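Local structure of Ras GTPase-activating-like protein IQGAP2 (Homo sapiens, 5CJP) at residues S56-F68 / E316-D328. The protein probably binds Rho-family GTPases in their GTP-bound form through a helical domain related to Ras GTPase-activating proteins. Sequence-based numbering, arbitrary orientation.
Sequences SNQREEYLLLKLF and EPEEKFNMDKYTD. With GTP (guanosine-5'-triphosphate), chain G.
Gln58 OE1 accepts from Tyr326 OH in its carbonyl plane, on a lone pair, at 2.8 Å, the amide standing 84° to the ring. Lys325 NZ adds a weak bond to the same oxygen, its stronger partner being an acidic side chain of another protein's chain. Gln58 CB lies over one face of the Phe321 ring, and Tyr62 CA meets that ring's edge. Arg59 CB sits squarely over the face of the Tyr326 ring, 4.0 Å from its centroid, in a CH-pi contact, with Lys325 CG against the opposite face. Beyond CB, Arg59 NH2 donates to GTP O3' at 2.7 Å, while its NE donates to Glu60 OE1 in a salt bridge; Glu60 OE2 takes the O2' hydroxyl. With CG anti to the backbone N (chi1 168°), Tyr62 turns its ring between Met323 CG and Lys66 CG on opposite faces, Pro317 CB lying at its edge. Met323 SD adds an oblique Met-aromatic contact, and its CE comes to 3.6 Å from Tyr62 CD2. Tyr62 OH donates to Glu318 OE2 (2.8 Å) from above the carboxylate plane. Swapping Tyr62 for a leucine would probably leave Glu318 OE2 with Lys66 alone of the two donors described here, and Met323 without its aromatic face. Leu65 CD1 packs on Phe321 CE2 (4.0 Å). Lys66 NZ forms a salt bridge with Glu318 OE2 at 3.0 Å, on that oxygen's syn lone pair. These contacts clasp the start of helix 58-79 to residues 316-328, where Asn57, Arg59, Glu60 and Tyr326 line a nucleotide site shared with another protein's chain, consistent with a GTPase-binding surface on a RasGAP-related domain.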
loop_
_atom_site.group_PDB
_atom_site.type_symbol
_atom_site.label_atom_id
_atom_site.label_comp_id
_atom_site.label_asym_id
_atom_site.label_seq_id
_atom_site.Cartn_x
_atom_site.Cartn_y
_atom_site.Cartn_z
ATOM N N SER E 56 2.134 -17.726 9.653
ATOM C CA SER E 56 3.141 -18.011 8.651
ATOM C C SER E 56 4.309 -18.811 9.217
ATOM O O SER E 56 5.126 -19.325 8.462
ATOM C CB SER E 56 3.630 -16.716 8.004
ATOM O OG SER E 56 4.162 -15.810 8.952
ATOM N N ASN E 57 4.398 -18.910 10.544
ATOM C CA ASN E 57 5.457 -19.692 11.179
ATOM C C ASN E 57 4.783 -20.807 11.949
ATOM O O ASN E 57 3.692 -20.614 12.477
ATOM C CB ASN E 57 6.300 -18.803 12.075
ATOM C CG ASN E 57 7.126 -17.829 11.280
ATOM O OD1 ASN E 57 8.110 -18.206 10.662
ATOM N ND2 ASN E 57 6.722 -16.572 11.276
ATOM N N GLN E 58 5.425 -21.971 12.013
ATOM C CA GLN E 58 4.811 -23.125 12.662
ATOM C C GLN E 58 4.265 -23.000 14.086
ATOM O O GLN E 58 3.176 -23.517 14.348
ATOM C CB GLN E 58 5.734 -24.345 12.546
ATOM C CG GLN E 58 7.013 -24.290 13.350
ATOM C CD GLN E 58 7.878 -25.510 13.074
ATOM O OE1 GLN E 58 8.882 -25.734 13.741
ATOM N NE2 GLN E 58 7.486 -26.299 12.076
ATOM N N ARG E 59 4.969 -22.321 14.999
ATOM C CA ARG E 59 4.444 -22.197 16.361
ATOM C C ARG E 59 3.042 -21.550 16.350
ATOM O O ARG E 59 2.122 -22.024 17.033
ATOM C CB ARG E 59 5.389 -21.391 17.262
ATOM C CG ARG E 59 4.819 -21.170 18.656
ATOM C CD ARG E 59 5.754 -20.424 19.574
ATOM N NE ARG E 59 6.016 -19.057 19.129
ATOM C CZ ARG E 59 6.832 -18.219 19.764
ATOM N NH1 ARG E 59 7.442 -18.624 20.872
ATOM N NH2 ARG E 59 7.062 -16.998 19.287
ATOM N N GLU E 60 2.873 -20.493 15.552
ATOM C CA GLU E 60 1.576 -19.783 15.434
ATOM C C GLU E 60 0.530 -20.613 14.690
ATOM O O GLU E 60 -0.646 -20.621 15.050
ATOM C CB GLU E 60 1.760 -18.436 14.716
ATOM C CG GLU E 60 2.458 -17.373 15.548
ATOM C CD GLU E 60 3.795 -17.831 16.099
ATOM O OE1 GLU E 60 3.930 -17.913 17.337
ATOM O OE2 GLU E 60 4.707 -18.109 15.298
ATOM N N GLU E 61 0.954 -21.309 13.642
ATOM C CA GLU E 61 0.025 -22.153 12.922
ATOM C C GLU E 61 -0.417 -23.280 13.864
ATOM O O GLU E 61 -1.541 -23.775 13.782
ATOM C CB GLU E 61 0.675 -22.726 11.663
ATOM C CG GLU E 61 -0.220 -23.721 10.927
ATOM C CD GLU E 61 0.368 -24.182 9.604
ATOM O OE1 GLU E 61 1.614 -24.273 9.486
ATOM O OE2 GLU E 61 -0.427 -24.470 8.686
ATOM N N TYR E 62 0.461 -23.680 14.772
ATOM C CA TYR E 62 0.112 -24.712 15.727
ATOM C C TYR E 62 -1.059 -24.235 16.602
ATOM O O TYR E 62 -2.039 -24.962 16.808
ATOM C CB TYR E 62 1.318 -25.029 16.604
ATOM C CG TYR E 62 0.969 -25.875 17.792
ATOM C CD1 TYR E 62 0.708 -27.235 17.647
ATOM C CD2 TYR E 62 0.852 -25.307 19.059
ATOM C CE1 TYR E 62 0.338 -28.010 18.732
ATOM C CE2 TYR E 62 0.479 -26.070 20.153
ATOM C CZ TYR E 62 0.228 -27.422 19.981
ATOM O OH TYR E 62 -0.116 -28.193 21.060
ATOM N N LEU E 63 -0.958 -23.012 17.116
ATOM C CA LEU E 63 -2.016 -22.474 17.973
ATOM C C LEU E 63 -3.344 -22.323 17.212
ATOM O O LEU E 63 -4.441 -22.574 17.753
ATOM C CB LEU E 63 -1.576 -21.121 18.543
ATOM C CG LEU E 63 -0.286 -21.108 19.373
ATOM C CD1 LEU E 63 0.127 -19.675 19.671
ATOM C CD2 LEU E 63 -0.495 -21.876 20.659
ATOM N N LEU E 64 -3.250 -21.916 15.951
ATOM C CA LEU E 64 -4.452 -21.742 15.150
ATOM C C LEU E 64 -5.110 -23.098 14.963
ATOM O O LEU E 64 -6.340 -23.205 14.954
ATOM C CB LEU E 64 -4.095 -21.136 13.799
ATOM C CG LEU E 64 -5.228 -20.985 12.800
ATOM C CD1 LEU E 64 -6.365 -20.201 13.425
ATOM C CD2 LEU E 64 -4.688 -20.299 11.566
ATOM N N LEU E 65 -4.291 -24.139 14.796
ATOM C CA LEU E 65 -4.823 -25.492 14.636
ATOM C C LEU E 65 -5.534 -25.907 15.910
ATOM O O LEU E 65 -6.598 -26.510 15.866
ATOM C CB LEU E 65 -3.705 -26.501 14.316
ATOM C CG LEU E 65 -3.184 -26.473 12.870
ATOM C CD1 LEU E 65 -1.950 -27.351 12.716
ATOM C CD2 LEU E 65 -4.300 -26.894 11.930
ATOM N N LYS E 66 -4.955 -25.577 17.053
ATOM C CA LYS E 66 -5.588 -25.950 18.309
ATOM C C LYS E 66 -6.853 -25.144 18.494
ATOM O O LYS E 66 -7.816 -25.622 19.090
ATOM C CB LYS E 66 -4.630 -25.724 19.471
ATOM C CG LYS E 66 -3.331 -26.487 19.289
ATOM C CD LYS E 66 -3.567 -27.999 19.207
ATOM C CE LYS E 66 -4.086 -28.550 20.532
ATOM N NZ LYS E 66 -4.002 -30.035 20.575
ATOM N N LEU E 67 -6.860 -23.923 17.969
ATOM C CA LEU E 67 -8.041 -23.072 18.073
ATOM C C LEU E 67 -9.140 -23.735 17.245
ATOM O O LEU E 67 -10.262 -23.923 17.709
ATOM C CB LEU E 67 -7.729 -21.679 17.526
ATOM C CG LEU E 67 -8.735 -20.538 17.679
ATOM C CD1 LEU E 67 -9.306 -20.196 16.349
ATOM C CD2 LEU E 67 -9.806 -20.898 18.686
ATOM N N PHE E 68 -8.807 -24.091 16.012
ATOM C CA PHE E 68 -9.758 -24.755 15.123
ATOM C C PHE E 68 -10.308 -26.015 15.771
ATOM O O PHE E 68 -11.530 -26.238 15.794
ATOM C CB PHE E 68 -9.081 -25.134 13.806
ATOM C CG PHE E 68 -8.900 -23.982 12.878
ATOM C CD1 PHE E 68 -8.002 -24.067 11.818
ATOM C CD2 PHE E 68 -9.647 -22.809 13.041
ATOM C CE1 PHE E 68 -7.851 -22.997 10.927
ATOM C CE2 PHE E 68 -9.504 -21.742 12.160
ATOM C CZ PHE E 68 -8.609 -21.832 11.102
ATOM N N GLU E 316 -0.547 -35.832 14.947
ATOM C CA GLU E 316 -1.099 -34.703 15.676
ATOM C C GLU E 316 -0.083 -33.577 15.462
ATOM O O GLU E 316 1.095 -33.831 15.199
ATOM C CB GLU E 316 -1.237 -35.025 17.167
ATOM C CG GLU E 316 -2.372 -35.998 17.537
ATOM C CD GLU E 316 -3.772 -35.430 17.290
ATOM O OE1 GLU E 316 -4.161 -34.424 17.936
ATOM O OE2 GLU E 316 -4.497 -35.997 16.443
ATOM N N PRO E 317 -0.529 -32.318 15.546
ATOM C CA PRO E 317 0.370 -31.178 15.351
ATOM C C PRO E 317 1.586 -31.135 16.268
ATOM O O PRO E 317 2.664 -30.686 15.855
ATOM C CB PRO E 317 -0.562 -29.976 15.512
ATOM C CG PRO E 317 -1.716 -30.524 16.308
ATOM C CD PRO E 317 -1.913 -31.862 15.712
ATOM N N GLU E 318 1.427 -31.600 17.504
ATOM C CA GLU E 318 2.555 -31.637 18.435
ATOM C C GLU E 318 3.670 -32.475 17.817
ATOM O O GLU E 318 4.837 -32.129 17.899
ATOM C CB GLU E 318 2.151 -32.248 19.774
ATOM C CG GLU E 318 1.171 -31.421 20.586
ATOM C CD GLU E 318 -0.239 -31.484 20.049
ATOM O OE1 GLU E 318 -0.483 -32.293 19.128
ATOM O OE2 GLU E 318 -1.108 -30.734 20.560
ATOM N N GLU E 319 3.308 -33.582 17.184
ATOM C CA GLU E 319 4.315 -34.424 16.559
ATOM C C GLU E 319 4.678 -33.912 15.162
ATOM O O GLU E 319 5.858 -33.818 14.823
ATOM C CB GLU E 319 3.825 -35.882 16.479
ATOM C CG GLU E 319 3.100 -36.380 17.734
ATOM C CD GLU E 319 3.762 -35.901 19.009
ATOM O OE1 GLU E 319 5.014 -35.885 19.059
ATOM O OE2 GLU E 319 3.034 -35.541 19.962
ATOM N N LYS E 320 3.675 -33.566 14.356
ATOM C CA LYS E 320 3.943 -33.084 12.999
ATOM C C LYS E 320 5.032 -32.008 12.987
ATOM O O LYS E 320 5.959 -32.057 12.182
ATOM C CB LYS E 320 2.665 -32.560 12.364
ATOM C CG LYS E 320 2.776 -32.283 10.884
ATOM C CD LYS E 320 3.113 -33.520 10.081
ATOM C CE LYS E 320 3.128 -33.189 8.595
ATOM N NZ LYS E 320 3.693 -34.281 7.748
ATOM N N PHE E 321 4.903 -31.017 13.858
ATOM C CA PHE E 321 5.943 -30.009 13.980
ATOM C C PHE E 321 6.568 -30.445 15.311
ATOM O O PHE E 321 5.840 -30.677 16.271
ATOM C CB PHE E 321 5.361 -28.605 14.143
ATOM C CG PHE E 321 4.169 -28.305 13.263
ATOM C CD1 PHE E 321 4.114 -28.743 11.944
ATOM C CD2 PHE E 321 3.139 -27.493 13.740
ATOM C CE1 PHE E 321 3.054 -28.369 11.108
ATOM C CE2 PHE E 321 2.069 -27.111 12.913
ATOM C CZ PHE E 321 2.028 -27.548 11.595
ATOM N N ASN E 322 7.880 -30.610 15.395
ATOM C CA ASN E 322 8.448 -31.003 16.679
ATOM C C ASN E 322 8.289 -29.830 17.629
ATOM O O ASN E 322 9.249 -29.121 17.918
ATOM C CB ASN E 322 9.916 -31.356 16.528
ATOM C CG ASN E 322 10.116 -32.575 15.680
ATOM O OD1 ASN E 322 9.543 -33.632 15.956
ATOM N ND2 ASN E 322 10.926 -32.445 14.635
ATOM N N MET E 323 7.068 -29.636 18.111
ATOM C CA MET E 323 6.755 -28.536 18.999
ATOM C C MET E 323 7.618 -28.466 20.251
ATOM O O MET E 323 7.664 -27.425 20.913
ATOM C CB MET E 323 5.267 -28.568 19.374
ATOM C CG MET E 323 4.326 -28.193 18.212
ATOM S SD MET E 323 4.733 -26.590 17.364
ATOM C CE MET E 323 4.417 -25.472 18.716
ATOM N N ASP E 324 8.315 -29.557 20.564
ATOM C CA ASP E 324 9.173 -29.582 21.739
ATOM C C ASP E 324 10.281 -28.549 21.622
ATOM O O ASP E 324 10.824 -28.084 22.629
ATOM C CB ASP E 324 9.760 -30.981 21.949
ATOM C CG ASP E 324 8.761 -31.942 22.577
ATOM O OD1 ASP E 324 8.175 -31.582 23.624
ATOM O OD2 ASP E 324 8.567 -33.054 22.031
ATOM N N LYS E 325 10.600 -28.161 20.391
ATOM C CA LYS E 325 11.645 -27.164 20.177
ATOM C C LYS E 325 11.231 -25.772 20.680
ATOM O O LYS E 325 12.074 -24.888 20.771
ATOM C CB LYS E 325 11.991 -27.060 18.699
ATOM C CG LYS E 325 11.192 -25.984 17.977
ATOM C CD LYS E 325 11.411 -26.020 16.484
ATOM C CE LYS E 325 10.588 -27.120 15.841
ATOM N NZ LYS E 325 11.192 -27.513 14.552
ATOM N N TYR E 326 9.939 -25.589 20.983
ATOM C CA TYR E 326 9.404 -24.312 21.470
ATOM C C TYR E 326 8.976 -24.365 22.945
ATOM O O TYR E 326 8.754 -23.324 23.563
ATOM C CB TYR E 326 8.191 -23.878 20.627
ATOM C CG TYR E 326 8.442 -23.727 19.135
ATOM C CD1 TYR E 326 9.191 -22.654 18.642
ATOM C CD2 TYR E 326 7.938 -24.657 18.217
ATOM C CE1 TYR E 326 9.431 -22.500 17.269
ATOM C CE2 TYR E 326 8.176 -24.512 16.847
ATOM C CZ TYR E 326 8.927 -23.428 16.383
ATOM O OH TYR E 326 9.195 -23.274 15.046
ATOM N N THR E 327 8.846 -25.570 23.503
ATOM C CA THR E 327 8.443 -25.738 24.914
ATOM C C THR E 327 9.662 -25.793 25.813
ATOM O O THR E 327 9.652 -25.276 26.924
ATOM C CB THR E 327 7.624 -27.032 25.130
ATOM O OG1 THR E 327 8.181 -28.092 24.337
ATOM C CG2 THR E 327 6.162 -26.818 24.760
ATOM N N ASP E 328 10.708 -26.446 25.323
ATOM C CA ASP E 328 11.965 -26.554 26.044
ATOM C C ASP E 328 12.699 -25.289 25.625
ATOM O O ASP E 328 13.613 -25.342 24.803
ATOM C CB ASP E 328 12.723 -27.801 25.571
ATOM C CG ASP E 328 14.076 -27.958 26.236
ATOM O OD1 ASP E 328 14.987 -27.158 25.943
ATOM O OD2 ASP E 328 14.228 -28.886 27.058
HETATM P PG GTP G . 7.362 -8.315 12.106
HETATM O O1G GTP G . 7.896 -7.336 10.945
HETATM O O2G GTP G . 7.609 -7.766 13.461
HETATM O O3G GTP G . 5.797 -8.539 11.822
HETATM O O3B GTP G . 8.051 -9.743 11.820
HETATM P PB GTP G . 9.296 -10.296 12.686
HETATM O O1B GTP G . 10.431 -10.488 11.757
HETATM O O2B GTP G . 9.490 -9.426 13.869
HETATM O O3A GTP G . 8.721 -11.717 13.182
HETATM P PA GTP G . 9.249 -12.394 14.547
HETATM O O1A GTP G . 10.695 -12.099 14.677
HETATM O O2A GTP G . 8.338 -12.015 15.650
HETATM O "O5'" GTP G . 9.045 -13.959 14.230
HETATM C "C5'" GTP G . 7.722 -14.487 14.104
HETATM C "C4'" GTP G . 7.720 -15.972 14.461
HETATM O "O4'" GTP G . 8.657 -16.709 13.662
HETATM C "C3'" GTP G . 8.241 -16.141 15.887
HETATM O "O3'" GTP G . 7.169 -15.862 16.793
HETATM C "C2'" GTP G . 8.513 -17.641 15.850
HETATM O "O2'" GTP G . 7.283 -18.369 15.897
HETATM C "C1'" GTP G . 9.140 -17.802 14.464
HETATM N N9 GTP G . 10.614 -17.695 14.524
HETATM C C8 GTP G . 11.338 -16.576 14.552
HETATM N N7 GTP G . 12.630 -16.887 14.542
HETATM C C5 GTP G . 12.742 -18.218 14.518
HETATM C C6 GTP G . 13.818 -19.086 14.480
HETATM O O6 GTP G . 14.981 -18.679 14.485
HETATM N N1 GTP G . 13.560 -20.464 14.436
HETATM C C2 GTP G . 12.239 -20.922 14.444
HETATM N N2 GTP G . 11.988 -22.229 14.436
HETATM N N3 GTP G . 11.224 -20.049 14.474
HETATM C C4 GTP G . 11.448 -18.729 14.508
HETATM O O HOH W 1 7.157 -21.135 22.374
HETATM O O HOH W 2 7.194 -21.175 14.494
#